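Local structure of Co-type Nitrile Hydratase beta subunit (Pseudomonas putida, 3QYH) at residues Arg128-Leu140 with Ile207-Ala219. The protein forms, as the beta subunit, part of a cobalt-type nitrile hydratase, an enzyme that probably hydrates nitriles to the corresponding amides. Sequence-based numbering, arbitrary orientation. Where two conformers were deposited one is given.
Sequences RARFAVGDKVRVL and IRVDLWDDYLEPA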
ATOM      1  N   ARG B 128       8.264 -24.516   6.853  1.00 25.31           N
ATOM      2  CA  ARG B 128       9.355 -24.613   5.891  1.00 26.05           C
ATOM      3  C   ARG B 128       8.881 -24.229   4.488  1.00 21.74           C
ATOM      4  O   ARG B 128       7.730 -24.447   4.125  1.00 23.90           O
ATOM      5  CB  ARG B 128       9.915 -26.049   5.872  1.00 34.67           C
ATOM      6  CG  ARG B 128       8.827 -27.087   5.511  1.00 40.52           C
ATOM      7  CD  ARG B 128       9.252 -28.545   5.139  1.00 55.00           C
ATOM      8  NE  ARG B 128       9.945 -28.576   3.895  1.00 60.32           N
ATOM      9  CZ  ARG B 128       9.689 -28.978   2.656  1.00 53.17           C
ATOM     10  NH1 ARG B 128      10.693 -28.690   1.865  1.00 52.99           N
ATOM     11  NH2 ARG B 128       8.628 -29.625   2.174  1.00 54.73           N
ATOM     12  N   ALA B 129       9.778 -23.670   3.689  1.00 17.46           N
ATOM     13  CA  ALA B 129       9.449 -23.318   2.320  1.00 22.06           C
ATOM     14  C   ALA B 129       9.311 -24.590   1.487  1.00 32.13           C
ATOM     15  O   ALA B 129      10.208 -25.432   1.492  1.00 27.56           O
ATOM     16  CB  ALA B 129      10.527 -22.419   1.737  1.00 19.68           C
ATOM     17  N   ARG B 130       8.183 -24.739   0.792  1.00 28.49           N
ATOM     18  CA  ARG B 130       7.995 -25.870  -0.115  1.00 24.22           C
ATOM     19  C   ARG B 130       8.511 -25.560  -1.509  1.00 20.35           C
ATOM     20  O   ARG B 130       8.712 -26.467  -2.303  1.00 25.58           O
ATOM     21  CB  ARG B 130       6.514 -26.242  -0.217  1.00 23.86           C
ATOM     22  CG  ARG B 130       5.938 -26.878   1.015  1.00 24.32           C
ATOM     23  CD  ARG B 130       4.509 -27.342   0.701  1.00 31.02           C
ATOM     24  NE  ARG B 130       3.625 -26.205   0.465  1.00 24.91           N
ATOM     25  CZ  ARG B 130       2.483 -26.255  -0.217  1.00 31.43           C
ATOM     26  NH1 ARG B 130       2.075 -27.392  -0.781  1.00 25.18           N
ATOM     27  NH2 ARG B 130       1.752 -25.157  -0.349  1.00 19.42           N
ATOM     28  N   PHE B 131       8.706 -24.282  -1.824  1.00 19.06           N
ATOM     29  CA  PHE B 131       9.069 -23.897  -3.180  1.00 19.81           C
ATOM     30  C   PHE B 131      10.409 -23.145  -3.277  1.00 24.85           C
ATOM     31  O   PHE B 131      10.838 -22.467  -2.350  1.00 18.81           O
ATOM     32  CB  PHE B 131       7.932 -23.080  -3.817  1.00 19.30           C
ATOM     33  CG  PHE B 131       6.580 -23.712  -3.645  1.00 17.93           C
ATOM     34  CD1 PHE B 131       6.223 -24.824  -4.382  1.00 19.83           C
ATOM     35  CD2 PHE B 131       5.686 -23.221  -2.714  1.00 18.47           C
ATOM     36  CE1 PHE B 131       4.989 -25.429  -4.196  1.00 19.03           C
ATOM     37  CE2 PHE B 131       4.442 -23.822  -2.535  1.00 22.02           C
ATOM     38  CZ  PHE B 131       4.104 -24.928  -3.281  1.00 18.82           C
ATOM     39  N   ALA B 132      11.048 -23.257  -4.429  1.00 26.50           N
ATOM     40  CA  ALA B 132      12.300 -22.571  -4.671  1.00 25.63           C
ATOM     41  C   ALA B 132      12.086 -21.654  -5.849  1.00 24.36           C
ATOM     42  O   ALA B 132      11.192 -21.898  -6.666  1.00 21.37           O
ATOM     43  CB  ALA B 132      13.389 -23.581  -4.983  1.00 28.22           C
ATOM     44  N   VAL B 133      12.896 -20.605  -5.979  1.00 18.27           N
ATOM     45  CA  VAL B 133      12.713 -19.778  -7.155  1.00 22.33           C
ATOM     46  C   VAL B 133      12.956 -20.608  -8.414  1.00 26.53           C
ATOM     47  O   VAL B 133      13.815 -21.490  -8.425  1.00 22.53           O
ATOM     48  CB  VAL B 133      13.483 -18.402  -7.132  1.00 25.87           C
ATOM     49  CG1 VAL B 133      13.931 -18.010  -5.742  1.00 28.15           C
ATOM     50  CG2 VAL B 133      14.536 -18.290  -8.194  1.00 29.50           C
ATOM     51  N   GLY B 134      12.166 -20.345  -9.453  1.00 22.32           N
ATOM     52  CA  GLY B 134      12.152 -21.178 -10.645  1.00 22.70           C
ATOM     53  C   GLY B 134      11.021 -22.211 -10.665  1.00 22.43           C
ATOM     54  O   GLY B 134      10.624 -22.687 -11.732  1.00 22.89           O
ATOM     55  N   ASP B 135      10.492 -22.569  -9.503  1.00 17.25           N
ATOM     56  CA  ASP B 135       9.407 -23.554  -9.461  1.00 20.95           C
ATOM     57  C   ASP B 135       8.144 -23.013 -10.137  1.00 22.46           C
ATOM     58  O   ASP B 135       7.809 -21.831  -9.994  1.00 24.42           O
ATOM     59  CB  ASP B 135       9.073 -23.920  -8.020  1.00 18.81           C
ATOM     60  CG  ASP B 135       9.955 -25.011  -7.478  1.00 27.43           C
ATOM     61  OD1 ASP B 135      10.703 -25.607  -8.269  1.00 32.77           O
ATOM     62  OD2 ASP B 135       9.903 -25.276  -6.259  1.00 24.61           O
ATOM     63  N   LYS B 136       7.450 -23.864 -10.881  1.00 23.28           N
ATOM     64  CA  LYS B 136       6.143 -23.497 -11.423  1.00 20.78           C
ATOM     65  C   LYS B 136       5.122 -23.851 -10.364  1.00 19.79           C
ATOM     66  O   LYS B 136       5.153 -24.942  -9.814  1.00 19.19           O
ATOM     67  CB  LYS B 136       5.829 -24.260 -12.715  1.00 23.87           C
ATOM     68  CG  LYS B 136       6.853 -24.065 -13.832  1.00 26.45           C
ATOM     69  CD  LYS B 136       6.903 -22.621 -14.334  1.00 33.94           C
ATOM     70  CE  LYS B 136       5.647 -22.235 -15.081  1.00 41.98           C
ATOM     71  NZ  LYS B 136       5.475 -23.016 -16.345  1.00 48.70           N
ATOM     72  N   VAL B 137       4.231 -22.916 -10.059  1.00 20.01           N
ATOM     73  CA  VAL B 137       3.216 -23.152  -9.047  1.00 16.42           C
ATOM     74  C   VAL B 137       1.842 -22.757  -9.567  1.00 17.90           C
ATOM     75  O   VAL B 137       1.725 -21.928 -10.462  1.00 18.05           O
ATOM     76  CB  VAL B 137       3.497 -22.362  -7.741  1.00 19.01           C
ATOM     77  CG1 VAL B 137       4.761 -22.896  -7.022  1.00 17.96           C
ATOM     78  CG2 VAL B 137       3.631 -20.879  -8.034  1.00 17.22           C
ATOM     79  N   ARG B 138       0.801 -23.376  -9.016  0.50 20.01           N
ATOM     80  CA  ARG B 138      -0.560 -22.957  -9.314  0.50 18.25           C
ATOM     81  C   ARG B 138      -1.208 -22.428  -8.041  0.50 15.29           C
ATOM     82  O   ARG B 138      -1.046 -22.998  -6.966  0.50 17.64           O
ATOM     83  CB  ARG B 138      -1.386 -24.117  -9.898  0.50 19.09           C
ATOM     84  CG  ARG B 138      -2.736 -23.679 -10.476  0.50 16.53           C
ATOM     85  CD  ARG B 138      -3.600 -24.873 -10.899  0.50 19.73           C
ATOM     86  NE  ARG B 138      -2.953 -25.690 -11.922  0.50 22.42           N
ATOM     87  CZ  ARG B 138      -3.046 -25.469 -13.227  0.50 19.35           C
ATOM     88  NH1 ARG B 138      -3.754 -24.442 -13.681  0.50 19.78           N
ATOM     89  NH2 ARG B 138      -2.421 -26.270 -14.079  0.50 22.94           N
ATOM     90  N   VAL B 139      -1.930 -21.325  -8.166  1.00 14.35           N
ATOM     91  CA  VAL B 139      -2.639 -20.744  -7.034  1.00 12.72           C
ATOM     92  C   VAL B 139      -3.894 -21.564  -6.780  1.00 17.02           C
ATOM     93  O   VAL B 139      -4.670 -21.816  -7.707  1.00 19.86           O
ATOM     94  CB  VAL B 139      -3.042 -19.284  -7.306  1.00 14.26           C
ATOM     95  CG1 VAL B 139      -3.804 -18.698  -6.106  1.00 10.62           C
ATOM     96  CG2 VAL B 139      -1.781 -18.458  -7.635  1.00 13.26           C
ATOM     97  N   LEU B 140      -4.090 -21.987  -5.541  1.00 16.19           N
ATOM     98  CA  LEU B 140      -5.243 -22.804  -5.198  1.00 16.80           C
ATOM     99  C   LEU B 140      -6.547 -22.035  -5.405  1.00 19.06           C
ATOM    100  O   LEU B 140      -6.633 -20.834  -5.152  1.00 15.03           O
ATOM    101  CB  LEU B 140      -5.152 -23.312  -3.758  1.00 15.53           C
ATOM    102  CG  LEU B 140      -3.969 -24.240  -3.454  1.00 23.62           C
ATOM    103  CD1 LEU B 140      -3.941 -24.615  -1.985  1.00 17.97           C
ATOM    104  CD2 LEU B 140      -4.039 -25.490  -4.317  1.00 24.07           C
ATOM    105  N   ILE B 207       2.828 -10.010 -14.584  1.00 15.32           N
ATOM    106  CA  ILE B 207       2.216  -9.515 -13.360  1.00 11.96           C
ATOM    107  C   ILE B 207       2.801 -10.315 -12.232  1.00 15.65           C
ATOM    108  O   ILE B 207       2.762 -11.550 -12.258  1.00 17.09           O
ATOM    109  CB  ILE B 207       0.682  -9.711 -13.366  1.00 15.61           C
ATOM    110  CG1 ILE B 207       0.030  -8.906 -14.490  1.00 14.20           C
ATOM    111  CG2 ILE B 207       0.096  -9.265 -12.027  1.00 12.31           C
ATOM    112  CD1 ILE B 207       0.166  -9.549 -15.893  1.00 21.78           C
ATOM    113  N   ARG B 208       3.391  -9.624 -11.266  1.00 12.12           N
ATOM    114  CA  ARG B 208       3.962 -10.280 -10.114  1.00 12.77           C
ATOM    115  C   ARG B 208       3.029 -10.067  -8.930  1.00 13.53           C
ATOM    116  O   ARG B 208       2.491  -8.976  -8.741  1.00 13.77           O
ATOM    117  CB  ARG B 208       5.388  -9.760  -9.849  1.00 14.30           C
ATOM    118  CG  ARG B 208       6.378 -10.316 -10.888  1.00 16.22           C
ATOM    119  CD  ARG B 208       7.801  -9.792 -10.781  1.00 23.52           C
ATOM    120  NE  ARG B 208       8.633 -10.456 -11.792  1.00 22.00           N
ATOM    121  CZ  ARG B 208       9.930 -10.695 -11.661  1.00 24.12           C
ATOM    122  NH1 ARG B 208      10.576 -10.321 -10.561  1.00 24.20           N
ATOM    123  NH2 ARG B 208      10.574 -11.323 -12.636  1.00 22.85           N
ATOM    124  N   VAL B 209       2.829 -11.124  -8.154  1.00 12.96           N
ATOM    125  CA  VAL B 209       1.937 -11.075  -6.998  1.00 10.81           C
ATOM    126  C   VAL B 209       2.601 -11.759  -5.812  1.00 15.16           C
ATOM    127  O   VAL B 209       3.232 -12.808  -5.970  1.00 14.51           O
ATOM    128  CB  VAL B 209       0.586 -11.795  -7.312  1.00 13.87           C
ATOM    129  CG1 VAL B 209      -0.439 -11.547  -6.201  1.00 11.48           C
ATOM    130  CG2 VAL B 209       0.020 -11.343  -8.674  1.00 11.63           C
ATOM    131  N   ASP B 210       2.438 -11.204  -4.612  1.00 11.92           N
ATOM    132  CA  ASP B 210       3.026 -11.834  -3.441  1.00 13.36           C
ATOM    133  C   ASP B 210       2.057 -12.773  -2.729  1.00 15.19           C
ATOM    134  O   ASP B 210       0.979 -12.363  -2.284  1.00 14.00           O
ATOM    135  CB  ASP B 210       3.603 -10.781  -2.481  1.00 15.45           C
ATOM    136  CG  ASP B 210       4.720  -9.969  -3.119  1.00 20.01           C
ATOM    137  OD1 ASP B 210       5.068  -8.896  -2.575  1.00 18.80           O
ATOM    138  OD2 ASP B 210       5.243 -10.408  -4.176  1.00 18.86           O
ATOM    139  N   LEU B 211       2.454 -14.035  -2.613  1.00 13.35           N
ATOM    140  CA  LEU B 211       1.521 -15.077  -2.218  1.00 13.91           C
ATOM    141  C   LEU B 211       2.139 -15.960  -1.147  1.00 16.18           C
ATOM    142  O   LEU B 211       3.336 -16.256  -1.198  1.00 16.28           O
ATOM    143  CB  LEU B 211       1.137 -15.908  -3.440  1.00 11.62           C
ATOM    144  CG  LEU B 211       0.319 -15.126  -4.472  1.00 16.55           C
ATOM    145  CD1 LEU B 211       0.259 -15.873  -5.785  1.00 16.54           C
ATOM    146  CD2 LEU B 211      -1.115 -14.810  -3.960  1.00 12.37           C
ATOM    147  N   TRP B 212       1.324 -16.365  -0.179  1.00 10.22           N
ATOM    148  CA  TRP B 212       1.787 -17.191   0.917  1.00 12.46           C
ATOM    149  C   TRP B 212       1.916 -18.651   0.489  1.00 17.49           C
ATOM    150  O   TRP B 212       1.214 -19.110  -0.410  1.00 18.27           O
ATOM    151  CB  TRP B 212       0.846 -17.062   2.108  1.00 12.63           C
ATOM    152  CG  TRP B 212       1.092 -15.824   2.974  1.00 15.47           C
ATOM    153  CD1 TRP B 212       1.661 -15.793   4.223  1.00 16.67           C
ATOM    154  CD2 TRP B 212       0.776 -14.466   2.647  1.00 14.67           C
ATOM    155  NE1 TRP B 212       1.713 -14.498   4.684  1.00 17.23           N
ATOM    156  CE2 TRP B 212       1.170 -13.667   3.737  1.00 17.85           C
ATOM    157  CE3 TRP B 212       0.187 -13.847   1.541  1.00 13.52           C
ATOM    158  CZ2 TRP B 212       1.000 -12.284   3.747  1.00 15.37           C
ATOM    159  CZ3 TRP B 212       0.015 -12.474   1.565  1.00 14.55           C
ATOM    160  CH2 TRP B 212       0.407 -11.714   2.660  1.00 12.43           C
ATOM    161  N   ASP B 213       2.826 -19.369   1.134  1.00 17.83           N
ATOM    162  CA  ASP B 213       3.177 -20.741   0.760  1.00 17.13           C
ATOM    163  C   ASP B 213       1.943 -21.632   0.605  1.00 17.48           C
ATOM    164  O   ASP B 213       1.779 -22.293  -0.424  1.00 16.53           O
ATOM    165  CB  ASP B 213       4.141 -21.342   1.798  1.00 16.22           C
ATOM    166  CG  ASP B 213       4.718 -22.671   1.359  1.00 22.07           C
ATOM    167  OD1 ASP B 213       3.940 -23.628   1.255  1.00 20.92           O
ATOM    168  OD2 ASP B 213       5.951 -22.756   1.127  1.00 22.83           O
ATOM    169  N   ASP B 214       1.066 -21.652   1.606  1.00 15.79           N
ATOM    170  CA  ASP B 214      -0.094 -22.534   1.495  1.00 18.79           C
ATOM    171  C   ASP B 214      -1.226 -22.009   0.602  1.00 20.67           C
ATOM    172  O   ASP B 214      -2.296 -22.598   0.574  1.00 18.70           O
ATOM    173  CB  ASP B 214      -0.611 -23.011   2.866  1.00 16.81           C
ATOM    174  CG  ASP B 214      -1.261 -21.908   3.677  1.00 20.13           C
ATOM    175  OD1 ASP B 214      -1.415 -20.773   3.170  1.00 20.54           O
ATOM    176  OD2 ASP B 214      -1.617 -22.175   4.840  1.00 22.03           O
ATOM    177  N   TYR B 215      -0.982 -20.917  -0.127  1.00 15.58           N
ATOM    178  CA  TYR B 215      -1.900 -20.471  -1.179  1.00 19.64           C
ATOM    179  C   TYR B 215      -1.601 -21.264  -2.447  1.00 17.79           C
ATOM    180  O   TYR B 215      -2.341 -21.182  -3.432  1.00 19.40           O
ATOM    181  CB  TYR B 215      -1.669 -18.997  -1.519  1.00 13.87           C
ATOM    182  CG  TYR B 215      -2.198 -17.957  -0.549  1.00 13.60           C
ATOM    183  CD1 TYR B 215      -2.776 -18.309   0.670  1.00 13.59           C
ATOM    184  CD2 TYR B 215      -2.085 -16.602  -0.862  1.00 12.17           C
ATOM    185  CE1 TYR B 215      -3.260 -17.311   1.548  1.00 16.07           C
ATOM    186  CE2 TYR B 215      -2.544 -15.611  -0.003  1.00 11.84           C
ATOM    187  CZ  TYR B 215      -3.130 -15.959   1.193  1.00 13.86           C
ATOM    188  OH  TYR B 215      -3.559 -14.923   2.017  1.00 15.27           O
ATOM    189  N   LEU B 216      -0.502 -22.014  -2.433  1.00 16.21           N
ATOM    190  CA  LEU B 216       0.049 -22.585  -3.667  1.00 15.62           C
ATOM    191  C   LEU B 216       0.132 -24.108  -3.658  1.00 17.75           C
ATOM    192  O   LEU B 216       0.103 -24.733  -2.595  1.00 20.46           O
ATOM    193  CB  LEU B 216       1.446 -22.017  -3.936  1.00 15.52           C
ATOM    194  CG  LEU B 216       1.603 -20.499  -3.890  1.00 18.51           C
ATOM    195  CD1 LEU B 216       3.069 -20.114  -3.966  1.00 15.35           C
ATOM    196  CD2 LEU B 216       0.806 -19.833  -5.018  1.00 17.80           C
ATOM    197  N   GLU B 217       0.249 -24.689  -4.857  1.00 18.69           N
ATOM    198  CA  GLU B 217       0.589 -26.104  -5.022  1.00 19.73           C
ATOM    199  C   GLU B 217       1.510 -26.189  -6.222  1.00 18.83           C
ATOM    200  O   GLU B 217       1.500 -25.289  -7.056  1.00 19.24           O
ATOM    201  CB  GLU B 217      -0.656 -26.946  -5.297  1.00 18.48           C
ATOM    202  CG  GLU B 217      -1.245 -26.732  -6.675  1.00 19.23           C
ATOM    203  CD  GLU B 217      -2.510 -27.566  -6.924  1.00 29.74           C
ATOM    204  OE1 GLU B 217      -2.838 -28.459  -6.109  1.00 27.39           O
ATOM    205  OE2 GLU B 217      -3.179 -27.315  -7.944  1.00 32.34           O
ATOM    206  N   PRO B 218       2.307 -27.277  -6.315  1.00 19.56           N
ATOM    207  CA  PRO B 218       3.175 -27.488  -7.479  1.00 20.77           C
ATOM    208  C   PRO B 218       2.336 -27.511  -8.737  1.00 22.66           C
ATOM    209  O   PRO B 218       1.233 -28.070  -8.717  1.00 28.13           O
ATOM    210  CB  PRO B 218       3.787 -28.867  -7.221  1.00 22.08           C
ATOM    211  CG  PRO B 218       3.703 -29.064  -5.753  1.00 24.62           C
ATOM    212  CD  PRO B 218       2.456 -28.340  -5.305  1.00 20.66           C
ATOM    213  N   ALA B 219       2.811 -26.890  -9.808  1.00 25.20           N
ATOM    214  CA  ALA B 219       2.021 -26.837 -11.028  1.00 25.61           C
ATOM    215  C   ALA B 219       1.952 -28.216 -11.693  1.00 46.44           C
ATOM    216  O   ALA B 219       2.880 -29.022 -11.567  1.00 43.45           O
ATOM    217  CB  ALA B 219       2.569 -25.811 -11.989  1.00 25.82           C
ATOM    218  OXT ALA B 219       0.970 -28.554 -12.373  1.00 42.49           O
TER
HETATM  219  O   HOH W   1      -0.688 -27.089  -1.564  1.00 23.48           O
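Phe131 drives its ring into the hollow between Asp213 and the strand 216-218: CE2 rests on Leu216 CB at 3.8 Å, CE1 meets Pro218 CD at 4.0 Å, and the ring edge faces the carbonyl of Asp213. Its own segment holds it on both faces, with Val137 CG1 toward the rim of one and Arg130 CB over the centre of the other. Arg130 bends at chi3 (-67°), folding its guanidinium over Phe131 CZ and bringing NE to Asp213 OD1 at 2.7 Å, in the guanidinium plane, as a salt bridge. The backbone N-H of Arg130 donates to Asp213 OD2 in a nearly straight hydrogen bond (178°), so both carboxylate oxygens are engaged through syn lone pairs; Tyr186 OH also hydrogen-bonds OD2. Arg130 NH2 reaches on to the carbonyl oxygens of Asp213 and Leu216, and a water links NH1 to the latter.

Strands 136-139 and 216-218 pair antiparallel. Arg138 and Glu217 exchange backbone hydrogen bonds, and Leu140 N extends the pairing to Tyr215 O at 2.9 Å. On the buried side, Val139 CG2 touches both Leu211 CD1 and Leu216 CD2, which adjoin on one side of it. Leu140, just past the strand end, brings CD2 to 3.7 Å from Glu217 CD. The 3-10 turn 213-215 leads from strand 206-212 into 216-218, and this last strand pairs with the first, 136-139: the closure characteristic of an SH3-like barrel, consistent with the family.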